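PDB 2VOA: exodeoxyribonuclease III from Archaeoglobus fulgidus, which acts as an AP endonuclease, cutting DNA at abasic sites, and probably has 3'-5' exonuclease activity and depends on magnesium or manganese ions. Local coordinates for residues E73-S78 against R93-G98; Y119-L124 against H169-R174; P153-S158 against G214-A219. The protein carries 1 engineered substitution. One frame throughout, in Å; residues are numbered along the deposited sequence.

Interaction 1 (E73-S78 against R93-G98); sequences EPEDVS and RAKIAG
I96 holds CG1 anti to its carbonyl carbon, beside the backbone N (chi1 -58°), and this sets CG1 against P74, 3.9 Å from P74 CB; the two side chains lie next to each other, pointing the same way. V77 carries CG2 anti to its own carbonyl carbon, and that methyl comes to 4.0 Å from A94 CB, whose other close apolar neighbour is P74 CB, also at 4.0 Å. A94 CB thus touches both P74 and V77.

The backbones run antiparallel, their end-to-end directions 162° apart, with two hydrogen-bonded pairs. E75 N donates to K95 O at 2.8 Å in a nearly straight bond (169° at the hydrogen), and K95 N answers to E75 O. S78 and R93 exchange the same kind of bonds. Between the pairs the register slips by one residue, a beta bulge: the chain turns a corner at D76, and V77 CA brings its hydrogen to R93 O at 3.2 Å.

On the other face K95 passes E75 and D76, but its NZ is 6.2 Å from E75 OE1, so no salt bridge forms. Beyond the E75-K95 pair a water links the loop residues, donating to E73 O at 2.7 Å and accepting from A97 N.

Strand 77-79 is an outermost strand of its sheet; strand 91-96 lies next, joined through A94 to V101 of strand 99-105. P74 and I96 face strands 54-60 and 63-70 of the other sheet, as expected in a DNase I-like sandwich, whereas R93 reaches D100 in a salt bridge and Y130 and T134 of helix 115-134.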
loop_
_atom_site.group_PDB
_atom_site.type_symbol
_atom_site.label_atom_id
_atom_site.label_comp_id
_atom_site.label_asym_id
_atom_site.label_seq_id
_atom_site.Cartn_x
_atom_site.Cartn_y
_atom_site.Cartn_z
ATOM N N GLU A 73 -2.322 -32.816 4.113
ATOM C CA GLU A 73 -3.721 -32.399 4.194
ATOM C C GLU A 73 -4.277 -32.461 5.623
ATOM O O GLU A 73 -4.278 -33.533 6.244
ATOM C CB GLU A 73 -4.589 -33.228 3.241
ATOM C CG GLU A 73 -5.994 -32.705 3.136
ATOM C CD GLU A 73 -6.783 -33.398 2.050
ATOM O OE1 GLU A 73 -6.406 -34.522 1.654
ATOM O OE2 GLU A 73 -7.782 -32.818 1.585
ATOM N N PRO A 74 -4.728 -31.307 6.155
ATOM C CA PRO A 74 -5.346 -31.300 7.482
ATOM C C PRO A 74 -6.611 -32.163 7.543
ATOM O O PRO A 74 -7.382 -32.239 6.564
ATOM C CB PRO A 74 -5.711 -29.828 7.688
ATOM C CG PRO A 74 -4.734 -29.083 6.851
ATOM C CD PRO A 74 -4.618 -29.935 5.617
ATOM N N GLU A 75 -6.777 -32.857 8.664
ATOM C CA GLU A 75 -7.985 -33.644 8.945
ATOM C C GLU A 75 -8.644 -33.168 10.225
ATOM O O GLU A 75 -8.021 -32.454 11.031
ATOM C CB GLU A 75 -7.645 -35.120 9.128
ATOM C CG GLU A 75 -6.322 -35.513 8.548
ATOM C CD GLU A 75 -6.137 -37.005 8.451
ATOM O OE1 GLU A 75 -6.338 -37.704 9.466
ATOM O OE2 GLU A 75 -5.745 -37.457 7.364
ATOM N N ASP A 76 -9.907 -33.560 10.407
ATOM C CA ASP A 76 -10.614 -33.319 11.671
ATOM C C ASP A 76 -10.542 -31.848 12.081
ATOM O O ASP A 76 -10.198 -31.514 13.226
ATOM C CB ASP A 76 -10.046 -34.218 12.785
ATOM C CG ASP A 76 -10.156 -35.712 12.461
ATOM O OD1 ASP A 76 -11.134 -36.135 11.808
ATOM O OD2 ASP A 76 -9.251 -36.468 12.868
ATOM N N VAL A 77 -10.846 -30.966 11.132
ATOM C CA VAL A 77 -10.695 -29.526 11.347
ATOM C C VAL A 77 -11.876 -29.014 12.168
ATOM O O VAL A 77 -13.043 -29.346 11.878
ATOM C CB VAL A 77 -10.626 -28.763 10.001
ATOM C CG1 VAL A 77 -10.467 -27.272 10.225
ATOM C CG2 VAL A 77 -9.495 -29.294 9.122
ATOM N N SER A 78 -11.575 -28.237 13.209
ATOM C CA SER A 78 -12.635 -27.590 14.005
ATOM C C SER A 78 -12.294 -26.128 14.276
ATOM O O SER A 78 -11.129 -25.739 14.211
ATOM C CB SER A 78 -12.919 -28.355 15.308
ATOM O OG SER A 78 -11.801 -28.336 16.176
ATOM N N ARG A 93 -8.321 -25.704 14.808
ATOM C CA ARG A 93 -7.660 -26.927 15.234
ATOM C C ARG A 93 -7.755 -27.995 14.157
ATOM O O ARG A 93 -8.766 -28.101 13.503
ATOM C CB ARG A 93 -8.318 -27.433 16.500
ATOM C CG ARG A 93 -7.753 -28.750 17.025
ATOM C CD ARG A 93 -8.235 -28.946 18.416
ATOM N NE ARG A 93 -7.475 -29.945 19.160
ATOM C CZ ARG A 93 -7.793 -30.306 20.397
ATOM N NH1 ARG A 93 -8.828 -29.722 20.999
ATOM N NH2 ARG A 93 -7.084 -31.223 21.038
ATOM N N ALA A 94 -6.695 -28.773 13.992
ATOM C CA ALA A 94 -6.663 -29.817 12.973
ATOM C C ALA A 94 -5.650 -30.869 13.351
ATOM O O ALA A 94 -4.694 -30.579 14.060
ATOM C CB ALA A 94 -6.322 -29.223 11.601
ATOM N N LYS A 95 -5.856 -32.094 12.867
ATOM C CA LYS A 95 -4.814 -33.096 12.909
ATOM C C LYS A 95 -4.045 -32.985 11.582
ATOM O O LYS A 95 -4.628 -33.148 10.491
ATOM C CB LYS A 95 -5.436 -34.492 13.043
ATOM C CG LYS A 95 -4.430 -35.611 13.351
ATOM C CD LYS A 95 -5.139 -36.948 13.262
ATOM C CE LYS A 95 -4.250 -38.117 13.655
ATOM N NZ LYS A 95 -3.627 -37.889 14.984
ATOM N N ILE A 96 -2.752 -32.684 11.679
ATOM C CA ILE A 96 -1.914 -32.462 10.491
ATOM C C ILE A 96 -0.654 -33.300 10.612
ATOM O O ILE A 96 0.106 -33.124 11.579
ATOM C CB ILE A 96 -1.525 -30.970 10.348
ATOM C CG1 ILE A 96 -2.801 -30.125 10.260
ATOM C CG2 ILE A 96 -0.657 -30.744 9.125
ATOM C CD1 ILE A 96 -2.588 -28.627 10.346
ATOM N N ALA A 97 -0.459 -34.201 9.642
ATOM C CA ALA A 97 0.726 -35.086 9.632
ATOM C C ALA A 97 0.899 -35.773 11.003
ATOM O O ALA A 97 2.004 -35.870 11.534
ATOM C CB ALA A 97 1.977 -34.273 9.270
ATOM N N GLY A 98 -0.210 -36.217 11.583
ATOM C CA GLY A 98 -0.175 -36.942 12.846
ATOM C C GLY A 98 -0.077 -36.072 14.098
ATOM O O GLY A 98 -0.089 -36.612 15.192
HETATM O O HOH W 1 -2.485 -34.850 7.688
#

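Interaction 2 (Y119-L124 against H169-R174); sequences YKLQWL and HEDARR
L121 drives both its methyls against helix 170-180 at D171 and A172, and here the contact is closest: CD2 lies 3.5 Å from A172 N, and CD1 lies 3.7 Å from D171 CB. Its CG stands anti to the carbonyl carbon (chi1 -61°), the branch point from which the two methyls spread. An alanine in place of L121 would probably leave a gap beside D171 CB and A172 N, where the two methyls now pack.

Spacing is wider round the rest of A172, with K120 CE 4.2 Å from A172 CB and L124 CD1 3.8 Å from A172 O. L121 and D171 form the partly exposed margin. No hydrogen bond joins the two segments, which bury 190 Å² in all. NZ of the buried K120 donates instead to the carbonyl oxygens of N148, Q108 and V166, tying the helix to N148, a predicted metal-site residue.

The short helical segments run nearly parallel, 14° apart, their axes approaching to 9.7 Å. L124 extends the packing to A175 and I179 further along helix 170-180. Both helices lie against one sheet: helix 115-134 binds R93 of strand 91-96, and helix 170-180 touches A219 of strand 218-222.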
loop_
_atom_site.group_PDB
_atom_site.type_symbol
_atom_site.label_atom_id
_atom_site.label_comp_id
_atom_site.label_asym_id
_atom_site.label_seq_id
_atom_site.Cartn_x
_atom_site.Cartn_y
_atom_site.Cartn_z
ATOM N N TYR A 119 -12.992 -10.204 29.574
ATOM C CA TYR A 119 -13.247 -11.195 28.515
ATOM C C TYR A 119 -11.994 -12.033 28.189
ATOM O O TYR A 119 -12.083 -13.260 28.046
ATOM C CB TYR A 119 -13.832 -10.531 27.248
ATOM C CG TYR A 119 -14.287 -11.587 26.270
ATOM C CD1 TYR A 119 -15.457 -12.327 26.520
ATOM C CD2 TYR A 119 -13.526 -11.897 25.157
ATOM C CE1 TYR A 119 -15.873 -13.324 25.643
ATOM C CE2 TYR A 119 -13.930 -12.895 24.257
ATOM C CZ TYR A 119 -15.092 -13.604 24.525
ATOM O OH TYR A 119 -15.493 -14.583 23.663
ATOM N N LYS A 120 -10.831 -11.385 28.150
ATOM C CA LYS A 120 -9.547 -12.083 27.961
ATOM C C LYS A 120 -9.324 -13.125 29.074
ATOM O O LYS A 120 -8.949 -14.283 28.810
ATOM C CB LYS A 120 -8.396 -11.070 27.941
ATOM C CG LYS A 120 -6.987 -11.717 27.815
ATOM C CD LYS A 120 -5.944 -10.614 27.840
ATOM C CE LYS A 120 -4.587 -11.153 27.465
ATOM N NZ LYS A 120 -3.617 -10.041 27.198
ATOM N N LEU A 121 -9.539 -12.720 30.317
ATOM C CA LEU A 121 -9.335 -13.639 31.458
ATOM C C LEU A 121 -10.296 -14.811 31.352
ATOM O O LEU A 121 -9.907 -15.958 31.519
ATOM C CB LEU A 121 -9.465 -12.918 32.806
ATOM C CG LEU A 121 -8.453 -11.775 33.063
ATOM C CD1 LEU A 121 -8.735 -11.078 34.429
ATOM C CD2 LEU A 121 -7.007 -12.298 32.956
ATOM N N GLN A 122 -11.554 -14.513 31.053
ATOM C CA GLN A 122 -12.541 -15.567 30.876
ATOM C C GLN A 122 -12.158 -16.520 29.733
ATOM O O GLN A 122 -12.391 -17.727 29.829
ATOM C CB GLN A 122 -13.923 -14.935 30.670
ATOM C CG GLN A 122 -14.434 -14.262 31.933
ATOM C CD GLN A 122 -15.563 -13.271 31.674
ATOM O OE1 GLN A 122 -15.864 -12.425 32.523
ATOM N NE2 GLN A 122 -16.185 -13.365 30.509
ATOM N N TRP A 123 -11.572 -15.979 28.653
ATOM C CA TRP A 123 -11.169 -16.765 27.469
ATOM C C TRP A 123 -10.059 -17.738 27.846
ATOM O O TRP A 123 -10.116 -18.921 27.506
ATOM C CB TRP A 123 -10.657 -15.843 26.366
ATOM C CG TRP A 123 -10.931 -16.334 24.951
ATOM C CD1 TRP A 123 -12.067 -16.106 24.224
ATOM C CD2 TRP A 123 -10.072 -17.134 24.115
ATOM N NE1 TRP A 123 -11.967 -16.694 22.983
ATOM C CE2 TRP A 123 -10.755 -17.329 22.881
ATOM C CE3 TRP A 123 -8.789 -17.694 24.278
ATOM C CZ2 TRP A 123 -10.197 -18.069 21.808
ATOM C CZ3 TRP A 123 -8.229 -18.418 23.212
ATOM C CH2 TRP A 123 -8.935 -18.600 21.995
ATOM N N LEU A 124 -9.079 -17.238 28.608
ATOM C CA LEU A 124 -7.991 -18.097 29.098
ATOM C C LEU A 124 -8.502 -19.189 30.052
ATOM O O LEU A 124 -8.010 -20.321 30.010
ATOM C CB LEU A 124 -6.879 -17.263 29.755
ATOM C CG LEU A 124 -6.026 -16.444 28.764
ATOM C CD1 LEU A 124 -5.177 -15.469 29.579
ATOM C CD2 LEU A 124 -5.159 -17.353 27.834
ATOM N N HIS A 169 0.068 -8.105 32.771
ATOM C CA HIS A 169 -0.594 -7.982 34.077
ATOM C C HIS A 169 -0.703 -9.360 34.740
ATOM O O HIS A 169 -0.847 -10.387 34.046
ATOM C CB HIS A 169 -1.968 -7.314 33.929
ATOM C CG HIS A 169 -2.697 -7.097 35.222
ATOM N ND1 HIS A 169 -3.750 -7.893 35.627
ATOM C CD2 HIS A 169 -2.534 -6.165 36.194
ATOM C CE1 HIS A 169 -4.200 -7.465 36.792
ATOM N NE2 HIS A 169 -3.476 -6.421 37.164
ATOM N N GLU A 170 -0.628 -9.348 36.078
ATOM C CA GLU A 170 -0.574 -10.576 36.861
ATOM C C GLU A 170 -1.742 -11.536 36.576
ATOM O O GLU A 170 -1.536 -12.756 36.538
ATOM C CB GLU A 170 -0.454 -10.252 38.364
ATOM C CG GLU A 170 -1.677 -9.629 38.937
ATOM C CD GLU A 170 -1.563 -9.414 40.429
ATOM O OE1 GLU A 170 -1.552 -8.241 40.847
ATOM O OE2 GLU A 170 -1.472 -10.421 41.169
ATOM N N ASP A 171 -2.955 -11.013 36.369
ATOM C CA ASP A 171 -4.120 -11.915 36.182
ATOM C C ASP A 171 -4.014 -12.717 34.879
ATOM O O ASP A 171 -4.274 -13.920 34.858
ATOM C CB ASP A 171 -5.468 -11.156 36.240
ATOM C CG ASP A 171 -5.754 -10.549 37.622
ATOM O OD1 ASP A 171 -5.168 -11.008 38.642
ATOM O OD2 ASP A 171 -6.579 -9.600 37.686
ATOM N N ALA A 172 -3.618 -12.044 33.805
ATOM C CA ALA A 172 -3.420 -12.712 32.523
ATOM C C ALA A 172 -2.264 -13.714 32.585
ATOM O O ALA A 172 -2.374 -14.835 32.056
ATOM C CB ALA A 172 -3.187 -11.680 31.410
ATOM N N ARG A 173 -1.148 -13.293 33.192
ATOM C CA ARG A 173 0.023 -14.178 33.351
ATOM C C ARG A 173 -0.375 -15.432 34.118
ATOM O O ARG A 173 -0.047 -16.536 33.688
ATOM C CB ARG A 173 1.176 -13.462 34.065
ATOM C CG ARG A 173 1.824 -12.365 33.210
ATOM C CD ARG A 173 2.888 -11.594 34.054
ATOM N NE ARG A 173 4.088 -12.365 34.363
ATOM C CZ ARG A 173 4.928 -12.105 35.362
ATOM N NH1 ARG A 173 4.698 -11.103 36.210
ATOM N NH2 ARG A 173 5.996 -12.870 35.538
ATOM N N ARG A 174 -1.096 -15.270 35.224
ATOM C CA ARG A 174 -1.499 -16.414 36.051
ATOM C C ARG A 174 -2.437 -17.362 35.264
ATOM O O ARG A 174 -2.303 -18.590 35.337
ATOM C CB ARG A 174 -2.187 -15.928 37.340
ATOM C CG ARG A 174 -2.750 -17.075 38.183
ATOM C CD ARG A 174 -3.447 -16.628 39.450
ATOM N NE ARG A 174 -3.744 -17.810 40.264
ATOM C CZ ARG A 174 -3.049 -18.209 41.334
ATOM N NH1 ARG A 174 -2.000 -17.511 41.775
ATOM N NH2 ARG A 174 -3.416 -19.314 41.979
#

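Interaction 3 (P153-S158 against G214-A219); sequences PIDVHS and GWRGDA. Engineered in segment 214-219: G217 (natural residue Val).
V156 and W215 pair in a single backbone bridge between two loops of the DNase I-like fold, the second leading into strand 218-222. Two backbone bonds flank the pair: R216 N donates to D155 O at 2.7 Å, and H157 N makes a weak bond to G214 O at 3.2 Å.

The charged part is a salt bridge. R216 is bent at chi2 and chi3 (-71° and -68°), which brings NE round to D155; the guanidinium meets the carboxylate side-on. NE at 2.9 Å and NH2 at 3.1 Å both reach D155 OD2, from the same face of the carboxylate. R189 also bridges to D155 OD2 and D186 to R216 NH2, so this buried pair belongs to a wider charge network. R216 NH1 donates to D218 O at 3.0 Å; D218, predicted to be important for catalysis, turns OD1 to H248 and T199.

The aromatic part centres on W215. The H157 ring points its edge at the five-membered ring's face, offset, with centroids 5.3 Å apart and planes at 81°. V156 CG1 lies 3.5 Å from W215 CE3. W215 also meets F200, consistent with the aromatic lining of an abasic-site pocket as in relatives; nearby G217 is engineered, the natural residue being valine.

Among ordered solvent, one water donates to D155 OD1 at 2.7 Å and accepts weakly from R216 NH2.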
loop_
_atom_site.group_PDB
_atom_site.type_symbol
_atom_site.label_atom_id
_atom_site.label_comp_id
_atom_site.label_asym_id
_atom_site.label_seq_id
_atom_site.Cartn_x
_atom_site.Cartn_y
_atom_site.Cartn_z
ATOM N N PRO A 153 9.277 -12.222 33.190
ATOM C CA PRO A 153 9.876 -10.891 32.963
ATOM C C PRO A 153 10.805 -10.824 31.730
ATOM O O PRO A 153 10.849 -9.804 31.058
ATOM C CB PRO A 153 10.617 -10.576 34.266
ATOM C CG PRO A 153 10.090 -11.552 35.318
ATOM C CD PRO A 153 9.590 -12.767 34.531
ATOM N N ILE A 154 11.517 -11.905 31.428
ATOM C CA ILE A 154 12.363 -11.947 30.207
ATOM C C ILE A 154 11.588 -11.754 28.881
ATOM O O ILE A 154 12.170 -11.382 27.861
ATOM C CB ILE A 154 13.219 -13.243 30.162
ATOM C CG1 ILE A 154 14.358 -13.139 29.128
ATOM C CG2 ILE A 154 12.317 -14.462 29.947
ATOM C CD1 ILE A 154 15.277 -12.000 29.320
ATOM N N ASP A 155 10.264 -11.965 28.912
ATOM C CA ASP A 155 9.427 -11.847 27.708
ATOM C C ASP A 155 9.009 -10.419 27.352
ATOM O O ASP A 155 8.334 -10.204 26.345
ATOM C CB ASP A 155 8.172 -12.724 27.841
ATOM C CG ASP A 155 8.506 -14.194 27.949
ATOM O OD1 ASP A 155 8.209 -14.788 29.003
ATOM O OD2 ASP A 155 9.105 -14.747 26.989
ATOM N N VAL A 156 9.420 -9.452 28.164
ATOM C CA VAL A 156 9.112 -8.038 27.901
ATOM C C VAL A 156 10.379 -7.187 28.091
ATOM O O VAL A 156 11.275 -7.530 28.888
ATOM C CB VAL A 156 7.937 -7.474 28.810
ATOM C CG1 VAL A 156 6.654 -8.281 28.643
ATOM C CG2 VAL A 156 8.334 -7.377 30.281
ATOM N N HIS A 157 10.460 -6.079 27.366
ATOM C CA HIS A 157 11.658 -5.234 27.459
ATOM C C HIS A 157 11.823 -4.498 28.805
ATOM O O HIS A 157 12.956 -4.208 29.224
ATOM C CB HIS A 157 11.721 -4.244 26.282
ATOM C CG HIS A 157 10.526 -3.347 26.176
ATOM N ND1 HIS A 157 10.307 -2.291 27.033
ATOM C CD2 HIS A 157 9.495 -3.340 25.301
ATOM C CE1 HIS A 157 9.181 -1.683 26.701
ATOM N NE2 HIS A 157 8.673 -2.297 25.648
ATOM N N SER A 158 10.708 -4.186 29.470
ATOM C CA SER A 158 10.715 -3.350 30.690
ATOM C C SER A 158 9.724 -3.863 31.739
ATOM O O SER A 158 8.690 -3.227 31.999
ATOM C CB SER A 158 10.386 -1.887 30.355
ATOM O OG SER A 158 11.305 -1.349 29.422
ATOM N N GLY A 214 10.902 -4.727 22.391
ATOM C CA GLY A 214 9.968 -5.730 21.921
ATOM C C GLY A 214 9.322 -6.515 23.047
ATOM O O GLY A 214 9.626 -6.298 24.246
ATOM N N TRP A 215 8.428 -7.412 22.624
ATOM C CA TRP A 215 7.653 -8.329 23.480
ATOM C C TRP A 215 7.714 -9.730 22.925
ATOM O O TRP A 215 7.909 -9.935 21.718
ATOM C CB TRP A 215 6.158 -7.947 23.472
ATOM C CG TRP A 215 5.836 -6.597 23.932
ATOM C CD1 TRP A 215 6.150 -5.411 23.308
ATOM C CD2 TRP A 215 5.099 -6.251 25.106
ATOM N NE1 TRP A 215 5.666 -4.363 24.036
ATOM C CE2 TRP A 215 5.017 -4.843 25.143
ATOM C CE3 TRP A 215 4.500 -6.997 26.136
ATOM C CZ2 TRP A 215 4.363 -4.147 26.178
ATOM C CZ3 TRP A 215 3.848 -6.284 27.191
ATOM C CH2 TRP A 215 3.789 -4.892 27.182
ATOM N N ARG A 216 7.530 -10.726 23.800
ATOM C CA ARG A 216 7.461 -12.114 23.334
ATOM C C ARG A 216 6.142 -12.710 23.858
ATOM O O ARG A 216 6.095 -13.367 24.918
ATOM C CB ARG A 216 8.706 -12.919 23.778
ATOM C CG ARG A 216 8.964 -14.189 22.900
ATOM C CD ARG A 216 7.925 -15.289 23.128
ATOM N NE ARG A 216 8.084 -15.844 24.469
ATOM C CZ ARG A 216 7.816 -17.099 24.823
ATOM N NH1 ARG A 216 7.311 -17.980 23.940
ATOM N NH2 ARG A 216 8.060 -17.476 26.072
ATOM N N GLY A 217 5.067 -12.435 23.111
ATOM C CA GLY A 217 3.716 -12.920 23.454
ATOM C C GLY A 217 3.211 -14.059 22.565
ATOM O O GLY A 217 2.075 -14.539 22.749
ATOM N N ASP A 218 4.030 -14.467 21.600
ATOM C CA ASP A 218 3.753 -15.589 20.684
ATOM C C ASP A 218 4.482 -16.834 21.218
ATOM O O ASP A 218 5.586 -16.733 21.760
ATOM C CB ASP A 218 4.239 -15.272 19.262
ATOM C CG ASP A 218 3.619 -14.019 18.704
ATOM O OD1 ASP A 218 4.245 -12.933 18.800
ATOM O OD2 ASP A 218 2.491 -14.136 18.182
ATOM N N ALA A 219 3.885 -18.020 21.060
ATOM C CA ALA A 219 4.495 -19.217 21.655
ATOM C C ALA A 219 4.156 -20.473 20.843
ATOM O O ALA A 219 3.119 -20.522 20.149
ATOM C CB ALA A 219 4.086 -19.392 23.144
HETATM O O HOH W 2 9.433 -17.210 29.024
#

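Interaction 1 comes first along the chain and closes before the other two open; interactions 2 and 3 then cross, their segments alternating. Interaction 1 lies 28 Å and 30 Å, centre to centre, from interactions 2 and 3, which are 16 Å apart and touch where R173 NH2 packs on P153 CD at 3.7 Å. One sheet relates all three: interaction 1 forms its outermost hairpin with strand 77-79, interaction 3 leads into strand 218-222, and the helices of interaction 2 lie against it. Interaction 1 is remote from the predicted catalytic residues, whereas interaction 2 approaches N148 through K120 and interaction 3 contains D218, consistent with the latter two bordering the active site.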